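Local coordinates for protein Ton_1535 (Thermococcus onnurineus, PDB 3ZPJ) that is of unknown function but folds as an alpha-solenoid of paired helices, a right-handed coil interrupted by a left-handed helical turn, at residues Pro70-Leu84 and Ala93-Ile107. Sequence-based numbering, arbitrary orientation.
Sequences PANKAVAYSIIASTL and AMDFFNRAIDEANEI
Tyr77 lays one face of its ring over the CB of Arg99, which stands 4.0 Å from the ring centroid in a CH-pi contact. This is one antiparallel helical hairpin of the alpha-solenoid: the segments 70-84 and 93-104 of two successive helices run side by side, their axes 7.9 Å apart at closest approach and 162° between directions. Tyr77 is a knob in a hole made by Phe96, Arg99, Ala100 and Glu103; CG lies anti to the carbonyl carbon (chi1 -77°), which sends the ring across to the partner helix, where Glu103 CG meets its edge. Phe96 answers as a knob among Tyr77, Ile80, Ala81 and Leu84. Its ring is sandwiched, with Ile80 CG2 over one face and Arg99 NE 4.1 Å above the other, while Tyr77 CD1 comes to its edge, 3.6 Å from Phe96 CD2. Asp95 OD1 takes a nearly straight hydrogen bond (176°) from that same NE, part of a salt bridge, steadying the guanidinium over the ring. An alanine in place of Tyr77 would probably open a gap between Phe96 and Glu103 and strip Arg99 CB of its aromatic cover. Small residues bring the backbones close: the CA atoms of Ala74 and Ala100 are 4.2 Å apart. Helix 110-126 packs beside Phe97 through Leu120, and into this phenyl ring Ala81 pushes its methyl almost along the normal, CB only 3.3 Å from the centroid.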
loop_
_atom_site.group_PDB
_atom_site.type_symbol
_atom_site.label_atom_id
_atom_site.label_comp_id
_atom_site.label_asym_id
_atom_site.label_seq_id
_atom_site.Cartn_x
_atom_site.Cartn_y
_atom_site.Cartn_z
ATOM N N PRO A 70 -26.112 9.755 -14.394
ATOM C CA PRO A 70 -25.702 9.631 -12.991
ATOM C C PRO A 70 -24.346 8.944 -12.796
ATOM O O PRO A 70 -23.566 9.390 -11.954
ATOM C CB PRO A 70 -26.828 8.798 -12.365
ATOM C CG PRO A 70 -27.988 9.030 -13.239
ATOM C CD PRO A 70 -27.435 9.160 -14.626
ATOM N N ALA A 71 -24.069 7.892 -13.562
ATOM C CA ALA A 71 -22.795 7.188 -13.439
ATOM C C ALA A 71 -21.642 8.069 -13.873
ATOM O O ALA A 71 -20.613 8.130 -13.197
ATOM C CB ALA A 71 -22.799 5.891 -14.254
ATOM N N ASN A 72 -21.793 8.740 -15.014
ATOM C CA ASN A 72 -20.703 9.572 -15.527
ATOM C C ASN A 72 -20.404 10.733 -14.585
ATOM O O ASN A 72 -19.249 11.051 -14.317
ATOM C CB ASN A 72 -21.012 10.096 -16.935
ATOM C CG ASN A 72 -20.936 9.012 -17.996
ATOM O OD1 ASN A 72 -20.227 8.027 -17.841
ATOM N ND2 ASN A 72 -21.693 9.185 -19.078
ATOM N N LYS A 73 -21.470 11.341 -14.084
ATOM C CA LYS A 73 -21.384 12.474 -13.182
ATOM C C LYS A 73 -20.663 12.077 -11.918
ATOM O O LYS A 73 -19.836 12.823 -11.392
ATOM C CB LYS A 73 -22.793 12.931 -12.816
ATOM C CG LYS A 73 -22.957 14.436 -12.660
ATOM C CD LYS A 73 -24.451 14.817 -12.615
ATOM C CE LYS A 73 -24.656 16.325 -12.549
ATOM N NZ LYS A 73 -24.506 16.923 -13.912
ATOM N N ALA A 74 -21.014 10.892 -11.434
ATOM C CA ALA A 74 -20.449 10.355 -10.214
ATOM C C ALA A 74 -18.950 10.190 -10.382
ATOM O O ALA A 74 -18.189 10.571 -9.495
ATOM C CB ALA A 74 -21.103 9.034 -9.858
ATOM N N VAL A 75 -18.525 9.645 -11.521
ATOM C CA VAL A 75 -17.100 9.452 -11.753
ATOM C C VAL A 75 -16.422 10.804 -11.894
ATOM O O VAL A 75 -15.369 11.039 -11.309
ATOM C CB VAL A 75 -16.813 8.572 -12.984
ATOM C CG1 VAL A 75 -15.318 8.391 -13.153
ATOM C CG2 VAL A 75 -17.470 7.203 -12.820
ATOM N N ALA A 76 -17.049 11.710 -12.638
ATOM C CA ALA A 76 -16.464 13.030 -12.841
ATOM C C ALA A 76 -16.263 13.772 -11.511
ATOM O O ALA A 76 -15.178 14.304 -11.237
ATOM C CB ALA A 76 -17.311 13.849 -13.793
ATOM N N TYR A 77 -17.310 13.785 -10.693
ATOM C CA TYR A 77 -17.244 14.371 -9.361
ATOM C C TYR A 77 -16.148 13.711 -8.509
ATOM O O TYR A 77 -15.486 14.379 -7.710
ATOM C CB TYR A 77 -18.591 14.223 -8.658
ATOM C CG TYR A 77 -19.660 15.197 -9.098
ATOM C CD1 TYR A 77 -19.332 16.440 -9.629
ATOM C CD2 TYR A 77 -21.004 14.882 -8.956
ATOM C CE1 TYR A 77 -20.316 17.333 -10.016
ATOM C CE2 TYR A 77 -22.000 15.770 -9.340
ATOM C CZ TYR A 77 -21.653 16.992 -9.869
ATOM O OH TYR A 77 -22.646 17.871 -10.248
ATOM N N SER A 78 -15.954 12.405 -8.686
ATOM C CA SER A 78 -14.909 11.678 -7.952
ATOM C C SER A 78 -13.530 12.125 -8.371
ATOM O O SER A 78 -12.656 12.348 -7.530
ATOM C CB SER A 78 -15.018 10.176 -8.180
ATOM O OG SER A 78 -16.192 9.674 -7.596
ATOM N N ILE A 79 -13.338 12.239 -9.681
ATOM C CA ILE A 79 -12.085 12.741 -10.241
ATOM C C ILE A 79 -11.755 14.132 -9.697
ATOM O O ILE A 79 -10.650 14.387 -9.215
ATOM C CB ILE A 79 -12.144 12.729 -11.764
ATOM C CG1 ILE A 79 -12.431 11.293 -12.234
ATOM C CG2 ILE A 79 -10.841 13.273 -12.379
ATOM C CD1 ILE A 79 -12.423 11.107 -13.734
ATOM N N ILE A 80 -12.737 15.017 -9.732
ATOM C CA ILE A 80 -12.575 16.353 -9.185
ATOM C C ILE A 80 -12.272 16.295 -7.687
ATOM O O ILE A 80 -11.424 17.032 -7.179
ATOM C CB ILE A 80 -13.848 17.176 -9.449
ATOM C CG1 ILE A 80 -13.967 17.450 -10.958
ATOM C CG2 ILE A 80 -13.856 18.449 -8.614
ATOM C CD1 ILE A 80 -15.311 17.984 -11.396
ATOM N N ALA A 81 -12.963 15.394 -6.997
ATOM C CA ALA A 81 -12.849 15.261 -5.543
ATOM C C ALA A 81 -11.459 14.849 -5.074
ATOM O O ALA A 81 -10.940 15.419 -4.130
ATOM C CB ALA A 81 -13.878 14.278 -5.015
ATOM N N SER A 82 -10.871 13.846 -5.719
ATOM C CA SER A 82 -9.550 13.390 -5.299
ATOM C C SER A 82 -8.454 14.404 -5.635
ATOM O O SER A 82 -7.512 14.550 -4.866
ATOM C CB SER A 82 -9.210 11.976 -5.813
ATOM O OG SER A 82 -9.160 11.909 -7.220
ATOM N N THR A 83 -8.597 15.145 -6.735
ATOM C CA THR A 83 -7.586 16.146 -7.064
ATOM C C THR A 83 -7.607 17.335 -6.089
ATOM O O THR A 83 -6.551 17.889 -5.748
ATOM C CB THR A 83 -7.649 16.614 -8.549
ATOM O OG1 THR A 83 -8.694 17.564 -8.718
ATOM C CG2 THR A 83 -7.902 15.441 -9.468
ATOM N N LEU A 84 -8.797 17.720 -5.633
ATOM C CA LEU A 84 -8.908 18.751 -4.600
ATOM C C LEU A 84 -8.252 18.259 -3.331
ATOM O O LEU A 84 -7.560 19.006 -2.647
ATOM C CB LEU A 84 -10.363 19.085 -4.293
ATOM C CG LEU A 84 -11.163 19.770 -5.392
ATOM C CD1 LEU A 84 -12.610 19.892 -4.958
ATOM C CD2 LEU A 84 -10.560 21.137 -5.718
ATOM N N ALA A 93 -13.200 18.826 -1.282
ATOM C CA ALA A 93 -13.108 17.436 -1.708
ATOM C C ALA A 93 -14.290 16.626 -1.190
ATOM O O ALA A 93 -14.876 15.834 -1.933
ATOM C CB ALA A 93 -11.794 16.808 -1.248
ATOM N N MET A 94 -14.639 16.823 0.082
ATOM C CA MET A 94 -15.677 16.009 0.704
ATOM C C MET A 94 -17.024 16.455 0.174
ATOM O O MET A 94 -17.958 15.661 0.075
ATOM C CB MET A 94 -15.626 16.063 2.244
ATOM C CG MET A 94 -14.534 15.170 2.909
ATOM S SD MET A 94 -14.515 13.398 2.468
ATOM C CE MET A 94 -13.351 12.741 3.646
ATOM N N ASP A 95 -17.115 17.724 -0.194
ATOM C CA ASP A 95 -18.302 18.210 -0.887
ATOM C C ASP A 95 -18.473 17.421 -2.188
ATOM O O ASP A 95 -19.543 16.876 -2.457
ATOM C CB ASP A 95 -18.194 19.715 -1.154
ATOM C CG ASP A 95 -19.364 20.270 -1.971
ATOM O OD1 ASP A 95 -20.368 19.559 -2.203
ATOM O OD2 ASP A 95 -19.284 21.448 -2.374
ATOM N N PHE A 96 -17.417 17.329 -2.988
ATOM C CA PHE A 96 -17.541 16.596 -4.244
ATOM C C PHE A 96 -17.708 15.093 -4.092
ATOM O O PHE A 96 -18.440 14.475 -4.863
ATOM C CB PHE A 96 -16.454 16.977 -5.249
ATOM C CG PHE A 96 -16.783 18.233 -5.991
ATOM C CD1 PHE A 96 -16.630 19.469 -5.379
ATOM C CD2 PHE A 96 -17.330 18.183 -7.262
ATOM C CE1 PHE A 96 -16.968 20.633 -6.042
ATOM C CE2 PHE A 96 -17.664 19.346 -7.927
ATOM C CZ PHE A 96 -17.483 20.571 -7.315
ATOM N N PHE A 97 -17.066 14.512 -3.086
ATOM C CA PHE A 97 -17.320 13.117 -2.771
ATOM C C PHE A 97 -18.803 12.867 -2.445
ATOM O O PHE A 97 -19.389 11.884 -2.888
ATOM C CB PHE A 97 -16.393 12.638 -1.654
ATOM C CG PHE A 97 -15.004 12.320 -2.134
ATOM C CD1 PHE A 97 -14.813 11.407 -3.167
ATOM C CD2 PHE A 97 -13.895 12.953 -1.588
ATOM C CE1 PHE A 97 -13.537 11.107 -3.633
ATOM C CE2 PHE A 97 -12.616 12.661 -2.052
ATOM C CZ PHE A 97 -12.438 11.733 -3.078
ATOM N N ASN A 98 -19.412 13.779 -1.701
ATOM C CA ASN A 98 -20.812 13.645 -1.362
ATOM C C ASN A 98 -21.714 13.808 -2.564
ATOM O O ASN A 98 -22.772 13.173 -2.646
ATOM C CB ASN A 98 -21.192 14.633 -0.269
ATOM C CG ASN A 98 -20.820 14.131 1.106
ATOM O OD1 ASN A 98 -21.117 12.988 1.458
ATOM N ND2 ASN A 98 -20.147 14.969 1.884
ATOM N N ARG A 99 -21.299 14.659 -3.496
ATOM C CA ARG A 99 -22.031 14.787 -4.740
ATOM C C ARG A 99 -21.941 13.460 -5.488
ATOM O O ARG A 99 -22.943 12.960 -5.995
ATOM C CB ARG A 99 -21.499 15.941 -5.591
ATOM C CG ARG A 99 -21.720 17.320 -4.977
ATOM C CD ARG A 99 -21.473 18.422 -6.006
ATOM N NE ARG A 99 -21.079 19.677 -5.377
ATOM C CZ ARG A 99 -21.043 20.850 -6.003
ATOM N NH1 ARG A 99 -21.390 20.937 -7.287
ATOM N NH2 ARG A 99 -20.664 21.937 -5.341
ATOM N N ALA A 100 -20.743 12.884 -5.524
ATOM C CA ALA A 100 -20.533 11.587 -6.178
ATOM C C ALA A 100 -21.456 10.514 -5.600
ATOM O O ALA A 100 -22.190 9.859 -6.337
ATOM C CB ALA A 100 -19.064 11.159 -6.093
ATOM N N ILE A 101 -21.435 10.367 -4.279
ATOM C CA ILE A 101 -22.361 9.488 -3.560
ATOM C C ILE A 101 -23.830 9.701 -3.974
ATOM O O ILE A 101 -24.546 8.742 -4.273
ATOM C CB ILE A 101 -22.273 9.724 -2.025
ATOM C CG1 ILE A 101 -20.940 9.212 -1.467
ATOM C CG2 ILE A 101 -23.470 9.093 -1.304
ATOM C CD1 ILE A 101 -20.723 7.777 -1.703
ATOM N N ASP A 102 -24.286 10.949 -3.969
ATOM C CA ASP A 102 -25.694 11.225 -4.280
ATOM C C ASP A 102 -26.077 10.746 -5.666
ATOM O O ASP A 102 -27.145 10.163 -5.852
ATOM C CB ASP A 102 -26.009 12.708 -4.178
ATOM C CG ASP A 102 -25.913 13.221 -2.773
ATOM O OD1 ASP A 102 -26.187 12.440 -1.837
ATOM O OD2 ASP A 102 -25.552 14.408 -2.615
ATOM N N GLU A 103 -25.200 11.005 -6.631
ATOM C CA GLU A 103 -25.401 10.568 -8.008
ATOM C C GLU A 103 -25.396 9.046 -8.147
ATOM O O GLU A 103 -26.229 8.482 -8.855
ATOM C CB GLU A 103 -24.355 11.192 -8.920
ATOM C CG GLU A 103 -24.486 12.709 -9.004
ATOM C CD GLU A 103 -25.781 13.141 -9.658
ATOM O OE1 GLU A 103 -26.244 12.415 -10.566
ATOM O OE2 GLU A 103 -26.338 14.193 -9.262
ATOM N N ALA A 104 -24.462 8.389 -7.462
ATOM C CA ALA A 104 -24.448 6.929 -7.390
ATOM C C ALA A 104 -25.805 6.369 -6.941
ATOM O O ALA A 104 -26.326 5.433 -7.537
ATOM C CB ALA A 104 -23.361 6.465 -6.457
ATOM N N ASN A 105 -26.378 6.955 -5.896
ATOM C CA ASN A 105 -27.651 6.481 -5.365
ATOM C C ASN A 105 -28.826 6.744 -6.293
ATOM O O ASN A 105 -29.966 6.461 -5.937
ATOM C CB ASN A 105 -27.938 7.098 -3.990
ATOM C CG ASN A 105 -27.137 6.445 -2.876
ATOM O OD1 ASN A 105 -26.764 5.282 -2.972
ATOM N ND2 ASN A 105 -26.880 7.192 -1.808
ATOM N N GLU A 106 -28.558 7.291 -7.474
ATOM C CA GLU A 106 -29.620 7.563 -8.441
ATOM C C GLU A 106 -29.635 6.474 -9.509
ATOM O O GLU A 106 -30.597 6.335 -10.264
ATOM C CB GLU A 106 -29.436 8.948 -9.069
ATOM C CG GLU A 106 -30.703 9.774 -9.134
ATOM C CD GLU A 106 -31.426 9.872 -7.796
ATOM O OE1 GLU A 106 -30.750 9.866 -6.744
ATOM O OE2 GLU A 106 -32.675 9.954 -7.801
ATOM N N ILE A 107 -28.554 5.700 -9.544
ATOM C CA ILE A 107 -28.394 4.585 -10.467
ATOM C C ILE A 107 -29.335 3.422 -10.176
ATOM O O ILE A 107 -29.505 3.014 -9.015
ATOM C CB ILE A 107 -26.970 4.061 -10.415
ATOM C CG1 ILE A 107 -25.987 5.215 -10.645
ATOM C CG2 ILE A 107 -26.778 2.966 -11.440
ATOM C CD1 ILE A 107 -24.515 4.758 -10.709
#